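Local coordinates for protein putative isomerase YbhH (Escherichia coli, PDB 6OTV) that probably acts as an isomerase of the PrpF family, with a diaminopimelate-epimerase-like fold and a substrate that remains unassigned, at residues 192-198 with 280-284; 247-253 with 265-270; 113-119 with 131-137. One frame throughout, in Å; residues are numbered along the deposited sequence.

Contact 1 (192-198 with 280-284); sequences IDMAMPV and TGAIA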
# COMPACT_ATOMS: atom_id res chain seq x y z
N ILE A 192 5.87 17.22 -15.23
CA ILE A 192 5.50 16.61 -13.96
C ILE A 192 4.94 15.21 -14.23
O ILE A 192 4.29 14.97 -15.25
CB ILE A 192 4.49 17.48 -13.18
CG1 ILE A 192 4.26 16.93 -11.77
CG2 ILE A 192 3.18 17.60 -13.94
CD1 ILE A 192 3.40 17.83 -10.91
N ASP A 193 5.23 14.29 -13.32
CA ASP A 193 4.81 12.90 -13.40
C ASP A 193 3.98 12.60 -12.15
O ASP A 193 4.52 12.16 -11.13
CB ASP A 193 6.02 11.97 -13.52
CG ASP A 193 5.64 10.53 -13.83
OD1 ASP A 193 4.44 10.26 -14.06
OD2 ASP A 193 6.54 9.67 -13.83
N MET A 194 2.68 12.87 -12.22
CA MET A 194 1.73 12.60 -11.14
C MET A 194 0.54 11.87 -11.74
O MET A 194 -0.29 12.48 -12.42
CB MET A 194 1.29 13.89 -10.45
CG MET A 194 2.15 14.28 -9.25
SD MET A 194 1.97 13.16 -7.85
CE MET A 194 0.25 13.39 -7.43
N ALA A 195 0.48 10.55 -11.50
CA ALA A 195 -0.54 9.66 -12.07
C ALA A 195 -0.42 9.55 -13.58
O ALA A 195 -0.90 8.58 -14.18
CB ALA A 195 -1.95 10.11 -11.67
N MET A 196 0.22 10.53 -14.21
CA MET A 196 0.42 10.56 -15.65
C MET A 196 1.54 11.53 -15.97
O MET A 196 1.56 12.65 -15.44
CB MET A 196 -0.87 10.97 -16.37
CG MET A 196 -0.74 11.13 -17.88
SD MET A 196 -0.43 9.58 -18.75
CE MET A 196 -1.95 8.69 -18.40
N PRO A 197 2.51 11.14 -16.80
CA PRO A 197 3.51 12.12 -17.27
C PRO A 197 2.86 13.11 -18.22
O PRO A 197 2.31 12.73 -19.25
CB PRO A 197 4.55 11.24 -17.99
CG PRO A 197 4.28 9.84 -17.52
CD PRO A 197 2.82 9.78 -17.25
N VAL A 198 2.91 14.39 -17.85
CA VAL A 198 2.33 15.45 -18.68
C VAL A 198 3.33 16.59 -18.79
O VAL A 198 4.20 16.77 -17.93
CB VAL A 198 0.99 15.97 -18.12
CG1 VAL A 198 -0.03 14.84 -17.98
CG2 VAL A 198 1.19 16.70 -16.80
N THR A 280 -6.41 10.79 -14.53
CA THR A 280 -4.98 10.86 -14.28
C THR A 280 -4.42 12.22 -14.67
O THR A 280 -3.59 12.79 -13.95
CB THR A 280 -4.25 9.74 -15.03
OG1 THR A 280 -4.50 9.86 -16.43
CG2 THR A 280 -4.72 8.38 -14.54
N GLY A 281 -4.87 12.76 -15.80
CA GLY A 281 -4.47 14.11 -16.16
C GLY A 281 -4.92 15.13 -15.14
O GLY A 281 -4.20 16.09 -14.83
N ALA A 282 -6.12 14.94 -14.58
CA ALA A 282 -6.61 15.86 -13.56
C ALA A 282 -5.74 15.81 -12.31
O ALA A 282 -5.53 16.83 -11.65
CB ALA A 282 -8.07 15.53 -13.22
N ILE A 283 -5.22 14.63 -11.97
CA ILE A 283 -4.31 14.52 -10.83
C ILE A 283 -3.06 15.35 -11.07
O ILE A 283 -2.61 16.11 -10.20
CB ILE A 283 -3.96 13.04 -10.55
CG1 ILE A 283 -5.23 12.20 -10.37
CG2 ILE A 283 -3.05 12.93 -9.34
CD1 ILE A 283 -6.18 12.73 -9.34
N ALA A 284 -2.47 15.21 -12.27
CA ALA A 284 -1.22 15.90 -12.57
C ALA A 284 -1.41 17.42 -12.57
O ALA A 284 -0.60 18.15 -11.98
CB ALA A 284 -0.68 15.42 -13.92

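Contact 2 (247-253 with 265-270); sequences VIPKPVL and VRYFMP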
# COMPACT_ATOMS: atom_id res chain seq x y z
N VAL A 247 2.45 7.30 -26.32
CA VAL A 247 1.31 8.15 -25.97
C VAL A 247 1.61 9.03 -24.77
O VAL A 247 0.70 9.69 -24.25
CB VAL A 247 0.04 7.31 -25.74
CG1 VAL A 247 -0.36 6.59 -27.02
CG2 VAL A 247 0.25 6.30 -24.61
N ILE A 248 2.85 9.05 -24.30
CA ILE A 248 3.25 9.92 -23.20
C ILE A 248 4.49 10.71 -23.63
O ILE A 248 5.23 10.26 -24.51
CB ILE A 248 3.52 9.12 -21.92
CG1 ILE A 248 4.66 8.12 -22.16
CG2 ILE A 248 2.27 8.39 -21.45
CD1 ILE A 248 5.17 7.44 -20.94
N PRO A 249 4.73 11.92 -23.07
CA PRO A 249 3.86 12.58 -22.10
C PRO A 249 2.63 13.19 -22.76
O PRO A 249 2.69 13.51 -23.95
CB PRO A 249 4.75 13.68 -21.52
CG PRO A 249 5.62 14.05 -22.67
CD PRO A 249 5.94 12.72 -23.34
N LYS A 250 1.54 13.32 -22.02
CA LYS A 250 0.34 13.95 -22.56
C LYS A 250 0.47 15.46 -22.43
O LYS A 250 0.54 15.97 -21.31
CB LYS A 250 -0.89 13.47 -21.81
CG LYS A 250 -1.13 11.97 -21.88
CD LYS A 250 -2.24 11.61 -22.86
CE LYS A 250 -2.70 10.16 -22.66
NZ LYS A 250 -1.57 9.19 -22.73
N PRO A 251 0.53 16.20 -23.53
CA PRO A 251 0.60 17.67 -23.43
C PRO A 251 -0.74 18.25 -23.02
O PRO A 251 -1.80 17.78 -23.44
CB PRO A 251 1.01 18.11 -24.84
CG PRO A 251 0.55 17.01 -25.73
CD PRO A 251 0.66 15.74 -24.93
N VAL A 252 -0.68 19.28 -22.16
CA VAL A 252 -1.87 19.92 -21.62
C VAL A 252 -1.74 21.42 -21.81
O VAL A 252 -0.82 22.04 -21.27
CB VAL A 252 -2.08 19.60 -20.13
CG1 VAL A 252 -3.32 20.33 -19.63
CG2 VAL A 252 -2.21 18.10 -19.92
N LEU A 253 -2.66 22.01 -22.58
CA LEU A 253 -2.75 23.46 -22.67
C LEU A 253 -3.57 23.99 -21.50
O LEU A 253 -4.68 23.49 -21.24
CB LEU A 253 -3.38 23.88 -24.00
CG LEU A 253 -2.64 23.47 -25.27
CD1 LEU A 253 -3.31 24.09 -26.49
CD2 LEU A 253 -1.18 23.89 -25.19
N VAL A 265 -8.26 23.59 -18.90
CA VAL A 265 -7.26 22.76 -19.56
C VAL A 265 -7.79 22.26 -20.90
O VAL A 265 -9.00 22.15 -21.12
CB VAL A 265 -6.81 21.57 -18.68
CG1 VAL A 265 -6.29 22.05 -17.33
CG2 VAL A 265 -7.93 20.56 -18.52
N ARG A 266 -6.85 21.95 -21.79
CA ARG A 266 -7.11 21.23 -23.03
C ARG A 266 -6.15 20.05 -23.07
O ARG A 266 -4.94 20.24 -23.19
CB ARG A 266 -6.94 22.13 -24.26
CG ARG A 266 -8.03 23.19 -24.41
CD ARG A 266 -9.40 22.53 -24.56
NE ARG A 266 -10.47 23.51 -24.70
CZ ARG A 266 -11.19 23.99 -23.68
NH1 ARG A 266 -10.95 23.59 -22.44
NH2 ARG A 266 -12.16 24.87 -23.91
N TYR A 267 -6.70 18.84 -22.96
CA TYR A 267 -5.92 17.63 -22.73
C TYR A 267 -5.67 16.91 -24.05
O TYR A 267 -6.62 16.47 -24.71
CB TYR A 267 -6.66 16.73 -21.74
CG TYR A 267 -5.88 15.53 -21.23
CD1 TYR A 267 -4.86 15.69 -20.30
CD2 TYR A 267 -6.20 14.24 -21.64
CE1 TYR A 267 -4.16 14.60 -19.81
CE2 TYR A 267 -5.50 13.14 -21.16
CZ TYR A 267 -4.48 13.33 -20.25
OH TYR A 267 -3.79 12.24 -19.77
N PHE A 268 -4.41 16.79 -24.44
CA PHE A 268 -4.05 16.14 -25.70
C PHE A 268 -3.58 14.72 -25.44
O PHE A 268 -2.84 14.45 -24.49
CB PHE A 268 -2.98 16.95 -26.44
CG PHE A 268 -3.53 18.20 -27.09
CD1 PHE A 268 -3.96 18.17 -28.40
CD2 PHE A 268 -3.63 19.38 -26.38
CE1 PHE A 268 -4.47 19.31 -29.01
CE2 PHE A 268 -4.14 20.52 -26.97
CZ PHE A 268 -4.56 20.48 -28.29
N MET A 269 -3.99 13.79 -26.33
CA MET A 269 -3.90 12.37 -26.02
C MET A 269 -2.96 11.54 -26.90
O MET A 269 -3.29 10.38 -27.20
CB MET A 269 -5.29 11.74 -26.12
CG MET A 269 -6.39 12.52 -25.42
SD MET A 269 -8.03 11.89 -25.84
CE MET A 269 -8.12 12.27 -27.59
N PRO A 270 -1.78 12.04 -27.32
CA PRO A 270 -1.11 13.34 -27.25
C PRO A 270 -1.34 14.19 -28.49
O PRO A 270 -0.94 15.35 -28.53
CB PRO A 270 0.37 12.96 -27.11
CG PRO A 270 0.43 11.45 -27.16
CD PRO A 270 -0.84 11.01 -27.79

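Contact 3 (113-119 with 131-137); sequences TSPVTRV and EADVQTP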
# COMPACT_ATOMS: atom_id res chain seq x y z
N THR A 113 -18.09 -3.81 5.04
CA THR A 113 -18.27 -3.20 6.35
C THR A 113 -19.42 -2.20 6.26
O THR A 113 -20.14 -2.13 5.26
CB THR A 113 -16.97 -2.56 6.83
OG1 THR A 113 -16.46 -1.68 5.81
CG2 THR A 113 -15.93 -3.63 7.13
N SER A 114 -19.59 -1.41 7.32
CA SER A 114 -20.69 -0.47 7.40
C SER A 114 -20.23 0.76 8.17
O SER A 114 -19.49 0.61 9.15
CB SER A 114 -21.91 -1.10 8.10
OG SER A 114 -23.02 -0.23 8.09
N PRO A 115 -20.64 1.97 7.76
CA PRO A 115 -21.52 2.25 6.62
C PRO A 115 -20.75 2.42 5.31
O PRO A 115 -21.35 2.74 4.28
CB PRO A 115 -22.20 3.56 7.02
CG PRO A 115 -21.15 4.27 7.82
CD PRO A 115 -20.34 3.20 8.53
N VAL A 116 -19.44 2.22 5.35
CA VAL A 116 -18.57 2.33 4.19
C VAL A 116 -17.64 1.12 4.17
O VAL A 116 -17.27 0.59 5.21
CB VAL A 116 -17.77 3.66 4.20
CG1 VAL A 116 -16.77 3.72 3.06
CG2 VAL A 116 -18.72 4.84 4.12
N THR A 117 -17.29 0.68 2.96
CA THR A 117 -16.35 -0.41 2.76
C THR A 117 -15.16 0.10 1.97
O THR A 117 -15.33 0.62 0.86
CB THR A 117 -17.01 -1.59 2.04
OG1 THR A 117 -18.13 -2.05 2.80
CG2 THR A 117 -16.01 -2.73 1.86
N ARG A 118 -13.97 -0.05 2.53
CA ARG A 118 -12.74 0.33 1.84
C ARG A 118 -12.30 -0.81 0.94
O ARG A 118 -12.29 -1.98 1.35
CB ARG A 118 -11.64 0.65 2.86
CG ARG A 118 -12.02 1.72 3.87
CD ARG A 118 -10.94 1.91 4.92
NE ARG A 118 -9.75 2.56 4.39
CZ ARG A 118 -8.66 2.83 5.11
NH1 ARG A 118 -8.61 2.50 6.40
NH2 ARG A 118 -7.62 3.42 4.54
N VAL A 119 -11.94 -0.48 -0.30
CA VAL A 119 -11.47 -1.47 -1.27
C VAL A 119 -10.14 -0.99 -1.84
O VAL A 119 -10.08 0.07 -2.47
CB VAL A 119 -12.48 -1.70 -2.41
CG1 VAL A 119 -11.98 -2.79 -3.34
CG2 VAL A 119 -13.85 -2.05 -1.85
N GLU A 131 -7.51 3.51 -3.66
CA GLU A 131 -8.50 3.11 -2.67
C GLU A 131 -9.87 3.65 -3.08
O GLU A 131 -10.00 4.83 -3.41
CB GLU A 131 -8.15 3.61 -1.27
CG GLU A 131 -9.27 3.36 -0.26
CD GLU A 131 -8.85 3.60 1.18
OE1 GLU A 131 -7.64 3.55 1.48
OE2 GLU A 131 -9.75 3.84 2.01
N ALA A 132 -10.87 2.78 -3.08
CA ALA A 132 -12.25 3.15 -3.32
C ALA A 132 -13.04 3.00 -2.03
O ALA A 132 -12.96 1.97 -1.37
CB ALA A 132 -12.87 2.30 -4.43
N ASP A 133 -13.80 4.04 -1.68
CA ASP A 133 -14.65 4.03 -0.50
C ASP A 133 -16.10 3.94 -0.97
O ASP A 133 -16.64 4.90 -1.53
CB ASP A 133 -14.40 5.27 0.36
CG ASP A 133 -12.98 5.32 0.88
OD1 ASP A 133 -12.42 4.25 1.21
OD2 ASP A 133 -12.41 6.43 0.95
N VAL A 134 -16.71 2.78 -0.75
CA VAL A 134 -18.03 2.46 -1.28
C VAL A 134 -19.06 2.62 -0.17
O VAL A 134 -18.86 2.14 0.95
CB VAL A 134 -18.06 1.03 -1.85
CG1 VAL A 134 -19.45 0.69 -2.36
CG2 VAL A 134 -17.00 0.87 -2.94
N GLN A 135 -20.16 3.31 -0.49
CA GLN A 135 -21.29 3.40 0.43
C GLN A 135 -21.90 2.01 0.60
O GLN A 135 -22.46 1.44 -0.35
CB GLN A 135 -22.32 4.38 -0.11
CG GLN A 135 -21.79 5.79 -0.31
CD GLN A 135 -21.37 6.43 1.00
OE1 GLN A 135 -21.96 6.18 2.05
NE2 GLN A 135 -20.33 7.26 0.94
N THR A 136 -21.79 1.45 1.80
CA THR A 136 -22.34 0.14 2.12
C THR A 136 -23.09 0.20 3.45
O THR A 136 -22.63 -0.33 4.46
CB THR A 136 -21.24 -0.92 2.16
OG1 THR A 136 -20.17 -0.47 3.00
CG2 THR A 136 -20.71 -1.21 0.76
N PRO A 137 -24.25 0.86 3.47
CA PRO A 137 -25.06 0.85 4.70
C PRO A 137 -25.55 -0.56 5.01
O PRO A 137 -26.15 -1.23 4.16
CB PRO A 137 -26.22 1.80 4.38
CG PRO A 137 -26.28 1.83 2.89
CD PRO A 137 -24.87 1.67 2.41

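Contact 1 (192-198 with 280-284)
The tight turn of a beta hairpin, strands 187-193 and 197-202, lies here on the first turn of helix 279-290, as expected for the diaminopimelate-epimerase-like fold, in which strands wrap around a central helix. The hairpin is closed by a backbone pair, Ile192 N to Val198 O at 3.2 Å and Val198 N to Ile192 O at 3.0 Å, so Met194, Ala195 and Met196 form its tip. With no polar bonds between the segments, fit of shape decides the contact. The chief bump is the methyl group of Ala284, the residue with the most area covered. It fills a hollow rimmed by Met194 O (3.3 Å from Ala284 CB), Met196 O (3.9 Å from it) and Val198 CG2 (3.7 Å from it), and Ile192 CG2 borders it at 4.4 Å. In return, Ala195, whose positive phi suits the turn, presses its CB between helix side chains, 3.7 Å from Ile283 CB and 4.1 Å from Thr280 CB. Met196 CB passes the Gly281 backbone, 4.4 Å from Gly281 N. The methionines diverge: Met194 extends across the helix, so that its CE meets Ile283 CG2 at 3.8 Å, while Met196, with chi2 and chi3 both p, runs back toward the helix start until its CE lies 3.4 Å from Thr280 OG1.

Contact 2 (247-253 with 265-270)
Apolar side chains fill both faces of this antiparallel hairpin. On one face, Val252 sits in the middle, with its CG1 3.8 Å from Val265 CB and its CG2 3.6 Å from Tyr267 CD1. On the other, Leu253 CD1 approaches Phe268 CE2 at 3.7 Å, Pro251 CG lies 3.6 Å from Phe268 CB, and Pro251 CD rests 3.5 Å from Pro270 CB, so two proline rings and a phenylalanine make a compact patch. Backbone hydrogen bonds hold the strands in register: Leu253 and Arg266 form a hydrogen-bonded pair (Leu253 N to Arg266 O 3.0 Å, Arg266 N to Leu253 O 2.7 Å), while Val252 and Tyr267 form a non-hydrogen-bonded one. Phe268 N to Pro251 O, 3.0 Å, extends the pairing. Beyond it, near the cis bond before Pro270, the regular register is lost, and Lys250 has Pro270 as its nearest CA neighbour. Lys250 lays its aliphatic chain over this end, with CG 3.4 Å from Tyr267 OH and CD 3.3 Å from Phe268 O, and its NZ turns back to Val247 O at 2.8 Å. At the far end Arg266 NH1 bonds Val265 O at 2.8 Å and also Asn264 OD1, and NE donates to the backbone O of Glu212. The hairpin is a middle portion of the sheet, running parallel to strand 197-202 through 250-255 and to strand 306-312 through 263-267. Ile285 of helix 279-290 packs on Val252 and Val265, whereas Ile227 of helix 221-237 packs on Pro251 and Phe268.

Contact 3 (113-119 with 131-137)
The two faces of this antiparallel hairpin differ in character, and the rotamers aim each side chain at its partner. Thr117-Val134 and Val119-Ala132 are the hydrogen-bonded pairs (Thr117 N to Val134 O 2.9 Å). Thr117 (chi1 m) points its OG1 at Thr136 OG1, 2.6 Å away, and Thr136 (chi1 p) passes the bond on to Thr113 O at 2.8 Å. Thr113 N donates to Thr117 OG1 (2.8 Å), tying the loop before strand 116-123 to the residue just after strand 129-135. Val119 and Val134, both t, share this face and, with Thr117 and Thr136, meet Ile105 of helix 94-106. On the other face Arg118 (m, t, p) brings NE to 2.7 Å from Glu131 OE2 and NH2 to 3.1 Å from Glu131 OE1. Extended Glu131 (t, t) also pairs with Arg120. Because Arg118 NH2 makes a second salt bridge, to Asp72 of the second subunit, and Arg118 packs on its counterpart there, the charge network links hairpin pairing to dimer assembly.

Overall arrangement
Contact 3 comes first along the chain, before contact 1 opens; contact 2 then forms between the two halves of contact 1. All three reach the same mixed, curled sheet. Contacts 1 and 2 have centres 10 Å apart and share neighbouring strands 197-202 and 250-255, Pro197 O lying 2.9 Å from Lys250 N in a probable hydrogen bond; helix 279-290, one side of contact 1, also packs on contact 2 through Ile285. Contact 3, packed on helix 94-106, is remote: its centre is about 26 Å from that of contact 1 and 33 Å from that of contact 2, which lies opposite it across the chain's centre. This is consistent with the two-lobed architecture of the diaminopimelate epimerase clan.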